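Local structure of macrophomate synthase intermolecular Diels-Alderase (Macrophoma commelinae, 1IZC) at residues Thr42-Ala47 and Ile271-Asp276; Asp83-Ala88 and Leu114-Ala119; Met139-Ile144 and Thr173-Val178. The protein belongs to the HpcH/HpaI aldolase/citrate lyase family of TIM-barrel enzymes and binds a magnesium ion together with pyruvic acid. The protein carries 1 engineered substitution. All blocks are in the same frame, centred on the assembly; numbering follows the deposited sequence.

How the contacts relate
From the N terminus the chain first enters 42-47, the opening strand of the TIM barrel, which pairs early with strand 66-70 and gains its second neighbour when 271-276 arrives as the last strand; contact 1 therefore closes the barrel and encloses the other two contacts in sequence. Contact 2 (83-88 with 114-119) comes next and packs two successive outer helices together, its centre about 17 Å from that of contact 1. It is complete before contact 3 (139-144 with 173-178) begins; the latter folds back the long connection that leads from strand 120-123 to strand 179-184. Contacts 2 and 3 adjoin: L114 packs against M139 and V178, and A118 and A119 also meet V178.

Contact 1: Thr42-Ala47 and Ile271-Asp276; sequences TLMGVA and IAVQFD
G45 lies beside A272 in parallel register at the seam where the first strand (43-48) and the last (271-275) of a TIM barrel meet, and this pairing closes the cylinder. Backbone hydrogen bonds carry the seam. I271 N donates to L43 O over 2.8 Å, almost straight down the C=O axis, and G45 grips the other strand twice, its N giving to I271 O and its O taking V273 N. Beyond G45 the register slips: two steps lead from G45 to A47, but three from A272 to F275. The extra residue makes a beta bulge at V273, whose psi of -1° departs from the extended form, and Q274 N, buried here, has no hydrogen-bond partner. Pairing resumes as A47 N donates to Q274 O at 2.9 Å.

Apolar contacts flank these bonds on both faces. On the face that carries M44, V46 and I271, M44 bends at chi2 (-58°) and its SD comes 4.2 Å from V273 CG1, the two side chains crossing obliquely; V260 and I264 of helix 260-265 and A291 of a second subunit pack against the same methionine. Just before the strand, T42 CG2 meets I271 CD1 at 3.9 Å. On the face of A47, A272 and F275, A47 CB touches F275 CD2 at 3.6 Å and approaches A272 CB, while W68 and W152 of a third subunit lie against A47.

Q274 OE1 accepts from F275 N, and Q274 NE2 bonds to S287 OG of the second subunit, whereas D276 binds H48 ND1 and the backbone N atoms of G49 and I50, which directly follow A47. D276, the first residue of helix 276-295, completes the seam through its own N, which donates to A47 O over 3.0 Å.

Contact 2: Asp83-Ala88 and Leu114-Ala119; sequences DAIHAA and LDAGAA
The imidazole of H86, set against A116, is joined to D115 O by one water that donates to this carbonyl over 2.8 Å and lies 2.9 Å from H86 NE2, in the plane of the ring at its edge. The bridge spans two neighbouring outer helices of the TIM barrel, 78-91 and 107-116, which follow consecutive strands of the sheet. At its other nitrogen, ND1, the same ring is hydrogen-bonded to K57 NZ of a fourth subunit, so that H86 connects this helix pair with the subunit interface.

The CD2 edge of the same ring meets a backbone carbonyl: H86 CD2 stands 3.2 Å from A116 O, with the oxygen near the ring plane. The carbonyl of A116 is turned aside from those of L114 and D115, toward H86.

The turn ends in a Schellman motif at G117. Its phi of 115° would press a beta carbon against the preceding carbonyl, which accounts for glycine here, and G117 N bonds back to L114 O at 2.9 Å. The chain then departs toward strand 120-123.

I85 packs against this turn. Chi1 of -66° sets CG1 anti to the carbonyl carbon, and an extended chi2 (171°) carries CD1 on to A116 CB; I85 CD1 and the branch-point I85 CB each lie 3.8 Å from A116 CB, so the alanine methyl is met from two points of one isoleucine. V98 and V100 of strand 97-101 and I69 of strand 66-70 receive I85 on the barrel side. The CG2 methyl of I85 meets the departing backbone, 3.4 Å from A116 O and 3.8 Å from A118 N.

Contact 3: Met139-Ile144 and Thr173-Val178; sequences MYYGPI and TSNNHV
The carboxamide of N175 lies aslant the Y140 and Y141 side chains, its plane turned 63° from the Y140 ring but only 32° from that of Y141, with OD1 close to both residues. Its two ends grip Y141 as donor and acceptor. Y141 N lies in the amide plane, on a lone pair of N175 OD1, at 3.0 Å; N175 ND2 gives its hydrogen to Y141 O from above that carbonyl's plane at 3.1 Å. A water that donates to both M139 O and N175 OD1 adds a further bond to the same oxygen. I144 comes up to the amide tip to tip, I144 CD1 against N175 ND2.

The segments are the two ends of a long excursion in the crossover from strand 120-123 to strand 179-184 of the TIM barrel: 139-144 leaves helix 129-139, and helix 171-177 brings the chain back. Y140 presents its edge to the end of this second helix, and its OH donates to V178 O over 2.7 Å from above the carbonyl plane, an oxygen that R29 NH2 also reaches. The Y141 ring brings its edge to S174, Y141 CE2 lying 3.5 Å from S174 CB, and a water bonds to both Y141 OH and S174 OG. M139 bends at chi3 (64°), and its CE meets V178 CG1 at 3.6 Å.

Contact 1: Thr42-Ala47 and Ile271-Asp276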
ATOM      1  N   THR A  42       8.173  -2.486 -37.200  1.00  9.82           N
ATOM      2  CA  THR A  42       6.955  -2.021 -36.546  1.00 10.94           C
ATOM      3  C   THR A  42       7.043  -2.474 -35.086  1.00 12.11           C
ATOM      4  O   THR A  42       7.365  -3.627 -34.818  1.00 12.60           O
ATOM      5  CB  THR A  42       5.713  -2.649 -37.217  1.00 13.10           C
ATOM      6  OG1 THR A  42       5.492  -2.014 -38.487  1.00 12.52           O
ATOM      7  CG2 THR A  42       4.469  -2.497 -36.343  1.00 11.01           C
ATOM      8  N   LEU A  43       6.777  -1.559 -34.156  1.00  9.15           N
ATOM      9  CA  LEU A  43       6.859  -1.879 -32.729  1.00 10.01           C
ATOM     10  C   LEU A  43       5.737  -2.791 -32.271  1.00  9.45           C
ATOM     11  O   LEU A  43       4.560  -2.483 -32.458  1.00  8.46           O
ATOM     12  CB  LEU A  43       6.828  -0.598 -31.894  1.00 10.03           C
ATOM     13  CG  LEU A  43       8.068   0.291 -31.970  1.00 17.78           C
ATOM     14  CD1 LEU A  43       8.235   0.809 -33.380  1.00 18.60           C
ATOM     15  CD2 LEU A  43       7.929   1.460 -30.993  1.00 18.67           C
ATOM     16  N   MET A  44       6.109  -3.917 -31.672  1.00  9.68           N
ATOM     17  CA  MET A  44       5.118  -4.861 -31.167  1.00  8.37           C
ATOM     18  C   MET A  44       5.157  -4.757 -29.639  1.00  7.22           C
ATOM     19  O   MET A  44       6.195  -5.011 -29.022  1.00  9.72           O
ATOM     20  CB  MET A  44       5.469  -6.278 -31.624  1.00 10.23           C
ATOM     21  CG  MET A  44       5.667  -6.406 -33.137  1.00 10.13           C
ATOM     22  SD  MET A  44       4.220  -5.883 -34.064  1.00 11.60           S
ATOM     23  CE  MET A  44       4.845  -6.134 -35.774  1.00 13.12           C
ATOM     24  N   GLY A  45       4.030  -4.360 -29.046  1.00 10.09           N
ATOM     25  CA  GLY A  45       3.992  -4.196 -27.605  1.00 10.95           C
ATOM     26  C   GLY A  45       2.819  -4.863 -26.914  1.00  9.46           C
ATOM     27  O   GLY A  45       2.084  -5.651 -27.513  1.00 11.10           O
ATOM     28  N   VAL A  46       2.638  -4.514 -25.645  1.00  8.16           N
ATOM     29  CA  VAL A  46       1.583  -5.095 -24.829  1.00  9.44           C
ATOM     30  C   VAL A  46       0.855  -4.003 -24.059  1.00  9.45           C
ATOM     31  O   VAL A  46       1.481  -3.048 -23.565  1.00  9.03           O
ATOM     32  CB  VAL A  46       2.194  -6.159 -23.852  1.00  6.96           C
ATOM     33  CG1 VAL A  46       3.208  -5.508 -22.909  1.00  9.43           C
ATOM     34  CG2 VAL A  46       1.090  -6.860 -23.063  1.00  8.96           C
ATOM     35  N   ALA A  47      -0.470  -4.130 -23.988  1.00  8.07           N
ATOM     36  CA  ALA A  47      -1.307  -3.161 -23.275  1.00  8.76           C
ATOM     37  C   ALA A  47      -1.363  -3.633 -21.826  1.00 10.97           C
ATOM     38  O   ALA A  47      -1.553  -4.816 -21.563  1.00 10.41           O
ATOM     39  CB  ALA A  47      -2.697  -3.115 -23.891  1.00  9.51           C
ATOM     40  N   ILE A 271       1.933  -1.540 -32.616  1.00 12.05           N
ATOM     41  CA  ILE A 271       0.769  -2.389 -32.404  1.00 10.50           C
ATOM     42  C   ILE A 271       0.818  -3.139 -31.078  1.00 10.15           C
ATOM     43  O   ILE A 271       1.805  -3.804 -30.783  1.00  9.61           O
ATOM     44  CB  ILE A 271       0.665  -3.451 -33.520  1.00 13.91           C
ATOM     45  CG1 ILE A 271       0.740  -2.775 -34.898  1.00 11.26           C
ATOM     46  CG2 ILE A 271      -0.633  -4.243 -33.366  1.00 13.96           C
ATOM     47  CD1 ILE A 271       0.808  -3.772 -36.054  1.00 13.65           C
ATOM     48  N   ALA A 272      -0.244  -3.023 -30.286  1.00  9.92           N
ATOM     49  CA  ALA A 272      -0.317  -3.756 -29.023  1.00 10.93           C
ATOM     50  C   ALA A 272      -0.869  -5.114 -29.455  1.00 11.18           C
ATOM     51  O   ALA A 272      -2.007  -5.197 -29.919  1.00 14.68           O
ATOM     52  CB  ALA A 272      -1.277  -3.069 -28.074  1.00 12.77           C
ATOM     53  N   VAL A 273      -0.061  -6.163 -29.318  1.00 10.81           N
ATOM     54  CA  VAL A 273      -0.474  -7.490 -29.754  1.00 10.72           C
ATOM     55  C   VAL A 273      -1.064  -8.388 -28.679  1.00 12.45           C
ATOM     56  O   VAL A 273      -1.446  -9.523 -28.956  1.00 12.34           O
ATOM     57  CB  VAL A 273       0.697  -8.229 -30.452  1.00 14.80           C
ATOM     58  CG1 VAL A 273       1.146  -7.432 -31.693  1.00 16.29           C
ATOM     59  CG2 VAL A 273       1.848  -8.425 -29.489  1.00 17.01           C
ATOM     60  N   GLN A 274      -1.135  -7.882 -27.456  1.00 10.62           N
ATOM     61  CA  GLN A 274      -1.711  -8.639 -26.348  1.00 12.74           C
ATOM     62  C   GLN A 274      -2.138  -7.593 -25.313  1.00 13.61           C
ATOM     63  O   GLN A 274      -1.597  -6.486 -25.281  1.00  9.60           O
ATOM     64  CB  GLN A 274      -0.654  -9.603 -25.797  1.00 17.54           C
ATOM     65  CG  GLN A 274      -1.154 -10.917 -25.204  1.00 20.66           C
ATOM     66  CD  GLN A 274      -2.439 -11.439 -25.823  1.00 19.41           C
ATOM     67  OE1 GLN A 274      -3.535 -11.056 -25.408  1.00 20.78           O
ATOM     68  NE2 GLN A 274      -2.314 -12.315 -26.811  1.00 19.23           N
ATOM     69  N   PHE A 275      -3.126  -7.935 -24.492  1.00 14.11           N
ATOM     70  CA  PHE A 275      -3.655  -7.028 -23.478  1.00 14.17           C
ATOM     71  C   PHE A 275      -3.646  -7.859 -22.205  1.00 12.28           C
ATOM     72  O   PHE A 275      -4.171  -8.982 -22.190  1.00 11.89           O
ATOM     73  CB  PHE A 275      -5.060  -6.612 -23.912  1.00 15.85           C
ATOM     74  CG  PHE A 275      -5.144  -6.326 -25.394  1.00 23.92           C
ATOM     75  CD1 PHE A 275      -5.199  -7.379 -26.314  1.00 28.92           C
ATOM     76  CD2 PHE A 275      -5.024  -5.027 -25.873  1.00 22.15           C
ATOM     77  CE1 PHE A 275      -5.122  -7.142 -27.690  1.00 32.60           C
ATOM     78  CE2 PHE A 275      -4.945  -4.773 -27.249  1.00 25.86           C
ATOM     79  CZ  PHE A 275      -4.991  -5.834 -28.159  1.00 28.70           C
ATOM     80  N   ASP A 276      -3.036  -7.342 -21.142  1.00  9.58           N
ATOM     81  CA  ASP A 276      -2.941  -8.160 -19.952  1.00  9.49           C
ATOM     82  C   ASP A 276      -4.253  -8.629 -19.351  1.00 11.74           C
ATOM     83  O   ASP A 276      -4.399  -9.825 -19.080  1.00  9.29           O
ATOM     84  CB  ASP A 276      -2.001  -7.521 -18.897  1.00  9.40           C
ATOM     85  CG  ASP A 276      -2.479  -6.179 -18.363  1.00  8.49           C
ATOM     86  OD1 ASP A 276      -3.493  -5.622 -18.830  1.00  9.85           O
ATOM     87  OD2 ASP A 276      -1.804  -5.690 -17.437  1.00 10.72           O
TER

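Contact 2: Asp83-Ala88 and Leu114-Ala119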
ATOM      1  N   ASP A  83       6.129   3.734 -10.371  1.00  6.03           N
ATOM      2  CA  ASP A  83       6.882   2.496 -10.217  1.00  8.63           C
ATOM      3  C   ASP A  83       6.712   1.552 -11.396  1.00  7.01           C
ATOM      4  O   ASP A  83       7.650   0.833 -11.748  1.00  6.13           O
ATOM      5  CB  ASP A  83       6.478   1.767  -8.923  1.00  8.16           C
ATOM      6  CG  ASP A  83       6.974   2.479  -7.659  1.00 11.89           C
ATOM      7  OD1 ASP A  83       7.788   3.411  -7.760  1.00 11.72           O
ATOM      8  OD2 ASP A  83       6.557   2.083  -6.552  1.00 15.36           O
ATOM      9  N   ALA A  84       5.530   1.549 -12.014  1.00  6.92           N
ATOM     10  CA  ALA A  84       5.285   0.665 -13.147  1.00  7.02           C
ATOM     11  C   ALA A  84       6.120   1.133 -14.341  1.00  6.81           C
ATOM     12  O   ALA A  84       6.714   0.329 -15.062  1.00  7.27           O
ATOM     13  CB  ALA A  84       3.782   0.668 -13.514  1.00  7.33           C
ATOM     14  N   ILE A  85       6.190   2.443 -14.536  1.00  5.10           N
ATOM     15  CA  ILE A  85       6.964   2.968 -15.658  1.00  5.54           C
ATOM     16  C   ILE A  85       8.445   2.618 -15.453  1.00  6.76           C
ATOM     17  O   ILE A  85       9.112   2.141 -16.379  1.00  6.91           O
ATOM     18  CB  ILE A  85       6.754   4.485 -15.800  1.00  6.53           C
ATOM     19  CG1 ILE A  85       5.290   4.744 -16.199  1.00  5.12           C
ATOM     20  CG2 ILE A  85       7.701   5.055 -16.883  1.00  6.37           C
ATOM     21  CD1 ILE A  85       4.876   6.230 -16.166  1.00  9.02           C
ATOM     22  N   HIS A  86       8.948   2.835 -14.240  1.00  5.80           N
ATOM     23  CA  HIS A  86      10.336   2.488 -13.926  1.00  6.78           C
ATOM     24  C   HIS A  86      10.538   0.987 -14.150  1.00  8.22           C
ATOM     25  O   HIS A  86      11.513   0.572 -14.758  1.00  6.08           O
ATOM     26  CB  HIS A  86      10.675   2.764 -12.462  1.00  6.59           C
ATOM     27  CG  HIS A  86      11.058   4.181 -12.173  1.00  8.53           C
ATOM     28  ND1 HIS A  86      11.415   4.605 -10.913  1.00  8.46           N
ATOM     29  CD2 HIS A  86      11.156   5.265 -12.981  1.00 11.16           C
ATOM     30  CE1 HIS A  86      11.721   5.891 -10.955  1.00  9.11           C
ATOM     31  NE2 HIS A  86      11.573   6.314 -12.200  1.00  9.14           N
ATOM     32  N   ALA A  87       9.628   0.170 -13.634  1.00  6.65           N
ATOM     33  CA  ALA A  87       9.796  -1.282 -13.797  1.00  6.48           C
ATOM     34  C   ALA A  87       9.822  -1.726 -15.262  1.00  7.67           C
ATOM     35  O   ALA A  87      10.623  -2.596 -15.640  1.00  8.23           O
ATOM     36  CB  ALA A  87       8.699  -2.030 -13.040  1.00  6.34           C
ATOM     37  N   ALA A  88       8.953  -1.153 -16.090  1.00  5.61           N
ATOM     38  CA  ALA A  88       8.937  -1.529 -17.509  1.00  6.25           C
ATOM     39  C   ALA A  88      10.295  -1.296 -18.161  1.00  7.69           C
ATOM     40  O   ALA A  88      10.809  -2.150 -18.889  1.00  8.72           O
ATOM     41  CB  ALA A  88       7.865  -0.732 -18.264  1.00  5.42           C
ATOM     42  N   LEU A 114       5.452  11.493 -17.306  1.00  7.24           N
ATOM     43  CA  LEU A 114       6.675  12.026 -17.904  1.00  7.88           C
ATOM     44  C   LEU A 114       7.872  11.962 -16.948  1.00  7.31           C
ATOM     45  O   LEU A 114       8.958  11.492 -17.327  1.00 10.40           O
ATOM     46  CB  LEU A 114       6.453  13.476 -18.345  1.00  8.38           C
ATOM     47  CG  LEU A 114       5.421  13.699 -19.462  1.00  9.23           C
ATOM     48  CD1 LEU A 114       5.131  15.198 -19.555  1.00 12.04           C
ATOM     49  CD2 LEU A 114       5.926  13.147 -20.790  1.00 16.44           C
ATOM     50  N   ASP A 115       7.674  12.423 -15.719  1.00  8.69           N
ATOM     51  CA  ASP A 115       8.754  12.425 -14.720  1.00  9.89           C
ATOM     52  C   ASP A 115       9.297  11.003 -14.495  1.00 10.76           C
ATOM     53  O   ASP A 115      10.483  10.835 -14.207  1.00 10.02           O
ATOM     54  CB  ASP A 115       8.284  12.999 -13.365  1.00 15.31           C
ATOM     55  CG  ASP A 115       8.120  14.532 -13.366  1.00 21.85           C
ATOM     56  OD1 ASP A 115       8.594  15.196 -14.311  1.00 18.81           O
ATOM     57  OD2 ASP A 115       7.518  15.070 -12.395  1.00 22.18           O
ATOM     58  N   ALA A 116       8.440   9.986 -14.627  1.00  9.28           N
ATOM     59  CA  ALA A 116       8.881   8.602 -14.439  1.00  9.85           C
ATOM     60  C   ALA A 116       9.592   8.005 -15.650  1.00 10.21           C
ATOM     61  O   ALA A 116      10.176   6.930 -15.552  1.00  9.14           O
ATOM     62  CB  ALA A 116       7.687   7.696 -14.042  1.00  7.26           C
ATOM     63  N   GLY A 117       9.526   8.669 -16.802  1.00  8.54           N
ATOM     64  CA  GLY A 117      10.224   8.141 -17.962  1.00  8.50           C
ATOM     65  C   GLY A 117       9.391   7.687 -19.150  1.00  7.11           C
ATOM     66  O   GLY A 117       9.903   7.002 -20.028  1.00  9.83           O
ATOM     67  N   ALA A 118       8.115   8.051 -19.200  1.00  6.93           N
ATOM     68  CA  ALA A 118       7.294   7.638 -20.340  1.00  6.85           C
ATOM     69  C   ALA A 118       7.812   8.317 -21.602  1.00  7.45           C
ATOM     70  O   ALA A 118       8.102   9.513 -21.584  1.00  9.03           O
ATOM     71  CB  ALA A 118       5.828   8.015 -20.111  1.00  6.93           C
ATOM     72  N   ALA A 119       7.908   7.561 -22.694  1.00  6.06           N
ATOM     73  CA  ALA A 119       8.404   8.110 -23.966  1.00  8.06           C
ATOM     74  C   ALA A 119       7.282   8.539 -24.903  1.00 10.49           C
ATOM     75  O   ALA A 119       7.521   9.229 -25.889  1.00 10.47           O
ATOM     76  CB  ALA A 119       9.296   7.074 -24.664  1.00  8.45           C
TER
HETATM   77  O   HOH W   1      12.320   8.871 -13.381  1.00 12.52           O

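Contact 3: Met139-Ile144 and Thr173-Val178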
ATOM      1  N   MET A 139       3.920  18.976 -21.932  1.00 11.52           N
ATOM      2  CA  MET A 139       4.831  17.863 -22.192  1.00 10.24           C
ATOM      3  C   MET A 139       6.270  18.196 -22.515  1.00 11.88           C
ATOM      4  O   MET A 139       7.169  17.369 -22.342  1.00 10.68           O
ATOM      5  CB  MET A 139       4.284  17.018 -23.336  1.00 10.18           C
ATOM      6  CG  MET A 139       3.107  16.143 -22.958  1.00 11.32           C
ATOM      7  SD  MET A 139       2.438  15.227 -24.357  1.00 10.38           S
ATOM      8  CE  MET A 139       3.875  14.159 -24.777  1.00  8.19           C
ATOM      9  N   TYR A 140       6.500  19.404 -23.000  1.00 10.67           N
ATOM     10  CA  TYR A 140       7.842  19.769 -23.395  1.00 10.58           C
ATOM     11  C   TYR A 140       8.331  21.020 -22.710  1.00  9.52           C
ATOM     12  O   TYR A 140       7.550  21.926 -22.415  1.00 10.77           O
ATOM     13  CB  TYR A 140       7.899  19.954 -24.920  1.00  9.99           C
ATOM     14  CG  TYR A 140       7.485  18.718 -25.697  1.00 12.28           C
ATOM     15  CD1 TYR A 140       6.161  18.528 -26.096  1.00 10.27           C
ATOM     16  CD2 TYR A 140       8.416  17.724 -26.002  1.00 11.66           C
ATOM     17  CE1 TYR A 140       5.769  17.371 -26.782  1.00 10.95           C
ATOM     18  CE2 TYR A 140       8.038  16.563 -26.680  1.00 12.84           C
ATOM     19  CZ  TYR A 140       6.714  16.393 -27.069  1.00 10.39           C
ATOM     20  OH  TYR A 140       6.356  15.235 -27.733  1.00 10.05           O
ATOM     21  N   TYR A 141       9.633  21.054 -22.452  1.00 11.03           N
ATOM     22  CA  TYR A 141      10.255  22.213 -21.825  1.00 11.24           C
ATOM     23  C   TYR A 141      10.387  23.339 -22.839  1.00 10.55           C
ATOM     24  O   TYR A 141      10.339  23.110 -24.045  1.00 12.28           O
ATOM     25  CB  TYR A 141      11.660  21.854 -21.341  1.00  9.78           C
ATOM     26  CG  TYR A 141      11.683  20.773 -20.297  1.00 11.29           C
ATOM     27  CD1 TYR A 141      11.204  21.014 -19.016  1.00 13.57           C
ATOM     28  CD2 TYR A 141      12.198  19.512 -20.587  1.00 13.11           C
ATOM     29  CE1 TYR A 141      11.238  20.029 -18.039  1.00 16.20           C
ATOM     30  CE2 TYR A 141      12.236  18.519 -19.618  1.00 13.18           C
ATOM     31  CZ  TYR A 141      11.758  18.785 -18.353  1.00 15.23           C
ATOM     32  OH  TYR A 141      11.825  17.811 -17.393  1.00 15.15           O
ATOM     33  N   GLY A 142      10.537  24.557 -22.340  1.00 13.96           N
ATOM     34  CA  GLY A 142      10.738  25.678 -23.237  1.00 12.82           C
ATOM     35  C   GLY A 142      12.006  25.372 -24.015  1.00 16.15           C
ATOM     36  O   GLY A 142      12.892  24.676 -23.510  1.00 17.76           O
ATOM     37  N   PRO A 143      12.154  25.902 -25.235  1.00 18.21           N
ATOM     38  CA  PRO A 143      11.229  26.778 -25.956  1.00 17.66           C
ATOM     39  C   PRO A 143       9.995  26.124 -26.583  1.00 17.63           C
ATOM     40  O   PRO A 143       9.137  26.816 -27.115  1.00 18.67           O
ATOM     41  CB  PRO A 143      12.129  27.411 -27.014  1.00 16.44           C
ATOM     42  CG  PRO A 143      13.052  26.276 -27.357  1.00 18.09           C
ATOM     43  CD  PRO A 143      13.396  25.690 -26.006  1.00 19.17           C
ATOM     44  N   ILE A 144       9.892  24.802 -26.517  1.00 15.52           N
ATOM     45  CA  ILE A 144       8.755  24.125 -27.128  1.00 17.20           C
ATOM     46  C   ILE A 144       7.470  24.289 -26.325  1.00 18.63           C
ATOM     47  O   ILE A 144       6.405  24.593 -26.882  1.00 20.93           O
ATOM     48  CB  ILE A 144       9.058  22.624 -27.325  1.00 17.75           C
ATOM     49  CG1 ILE A 144      10.316  22.473 -28.190  1.00 21.82           C
ATOM     50  CG2 ILE A 144       7.851  21.922 -27.953  1.00 18.15           C
ATOM     51  CD1 ILE A 144      10.737  21.033 -28.445  1.00 23.95           C
ATOM     52  N   THR A 173      17.083  15.316 -23.756  1.00 11.49           N
ATOM     53  CA  THR A 173      16.573  13.947 -23.774  1.00 11.28           C
ATOM     54  C   THR A 173      15.060  13.987 -23.857  1.00 13.81           C
ATOM     55  O   THR A 173      14.441  13.349 -24.721  1.00 12.56           O
ATOM     56  CB  THR A 173      16.974  13.210 -22.494  1.00  9.12           C
ATOM     57  OG1 THR A 173      18.396  13.108 -22.444  1.00 11.38           O
ATOM     58  CG2 THR A 173      16.352  11.807 -22.464  1.00  9.48           C
ATOM     59  N   SER A 174      14.459  14.752 -22.957  1.00 12.01           N
ATOM     60  CA  SER A 174      13.017  14.855 -22.917  1.00 14.22           C
ATOM     61  C   SER A 174      12.403  15.457 -24.171  1.00 16.24           C
ATOM     62  O   SER A 174      11.441  14.925 -24.728  1.00 15.53           O
ATOM     63  CB  SER A 174      12.595  15.665 -21.694  1.00 12.41           C
ATOM     64  OG  SER A 174      12.952  14.968 -20.502  1.00 16.48           O
ATOM     65  N   ASN A 175      12.957  16.564 -24.641  1.00 12.42           N
ATOM     66  CA  ASN A 175      12.359  17.187 -25.810  1.00 12.03           C
ATOM     67  C   ASN A 175      12.610  16.456 -27.135  1.00 11.51           C
ATOM     68  O   ASN A 175      11.852  16.632 -28.096  1.00 13.46           O
ATOM     69  CB  ASN A 175      12.789  18.661 -25.880  1.00 14.36           C
ATOM     70  CG  ASN A 175      11.987  19.557 -24.912  1.00 19.16           C
ATOM     71  OD1 ASN A 175      11.207  19.074 -24.077  1.00 13.61           O
ATOM     72  ND2 ASN A 175      12.188  20.870 -25.022  1.00 16.43           N
ATOM     73  N   ASN A 176      13.640  15.614 -27.179  1.00 11.84           N
ATOM     74  CA  ASN A 176      13.951  14.873 -28.393  1.00 10.36           C
ATOM     75  C   ASN A 176      13.394  13.449 -28.423  1.00  8.61           C
ATOM     76  O   ASN A 176      13.210  12.883 -29.493  1.00 10.89           O
ATOM     77  CB  ASN A 176      15.468  14.777 -28.603  1.00 11.73           C
ATOM     78  CG  ASN A 176      16.124  16.131 -28.769  1.00 19.73           C
ATOM     79  OD1 ASN A 176      15.527  17.059 -29.298  1.00 24.64           O
ATOM     80  ND2 ASN A 176      17.369  16.240 -28.332  1.00 25.57           N
ATOM     81  N   HIS A 177      13.131  12.871 -27.256  1.00  9.54           N
ATOM     82  CA  HIS A 177      12.660  11.481 -27.212  1.00  9.20           C
ATOM     83  C   HIS A 177      11.158  11.281 -27.081  1.00 11.32           C
ATOM     84  O   HIS A 177      10.616  10.294 -27.590  1.00  9.13           O
ATOM     85  CB  HIS A 177      13.305  10.741 -26.032  1.00  6.60           C
ATOM     86  CG  HIS A 177      14.758  10.429 -26.216  1.00 11.30           C
ATOM     87  ND1 HIS A 177      15.455   9.623 -25.339  1.00 11.11           N
ATOM     88  CD2 HIS A 177      15.650  10.812 -27.162  1.00 10.07           C
ATOM     89  CE1 HIS A 177      16.710   9.520 -25.739  1.00 12.85           C
ATOM     90  NE2 HIS A 177      16.857  10.232 -26.842  1.00  9.16           N
ATOM     91  N   VAL A 178      10.504  12.208 -26.383  1.00 10.09           N
ATOM     92  CA  VAL A 178       9.076  12.105 -26.078  1.00 11.49           C
ATOM     93  C   VAL A 178       8.120  12.394 -27.230  1.00 11.38           C
ATOM     94  O   VAL A 178       8.291  13.375 -27.961  1.00 10.87           O
ATOM     95  CB  VAL A 178       8.734  13.010 -24.874  1.00 12.66           C
ATOM     96  CG1 VAL A 178       7.235  12.953 -24.575  1.00 13.24           C
ATOM     97  CG2 VAL A 178       9.536  12.553 -23.644  1.00 11.43           C
TER
HETATM   98  O   HOH W   2       9.779  16.652 -22.378  1.00 29.51           O
HETATM   99  O   HOH W   3      13.441  15.770 -18.005  1.00 16.57           O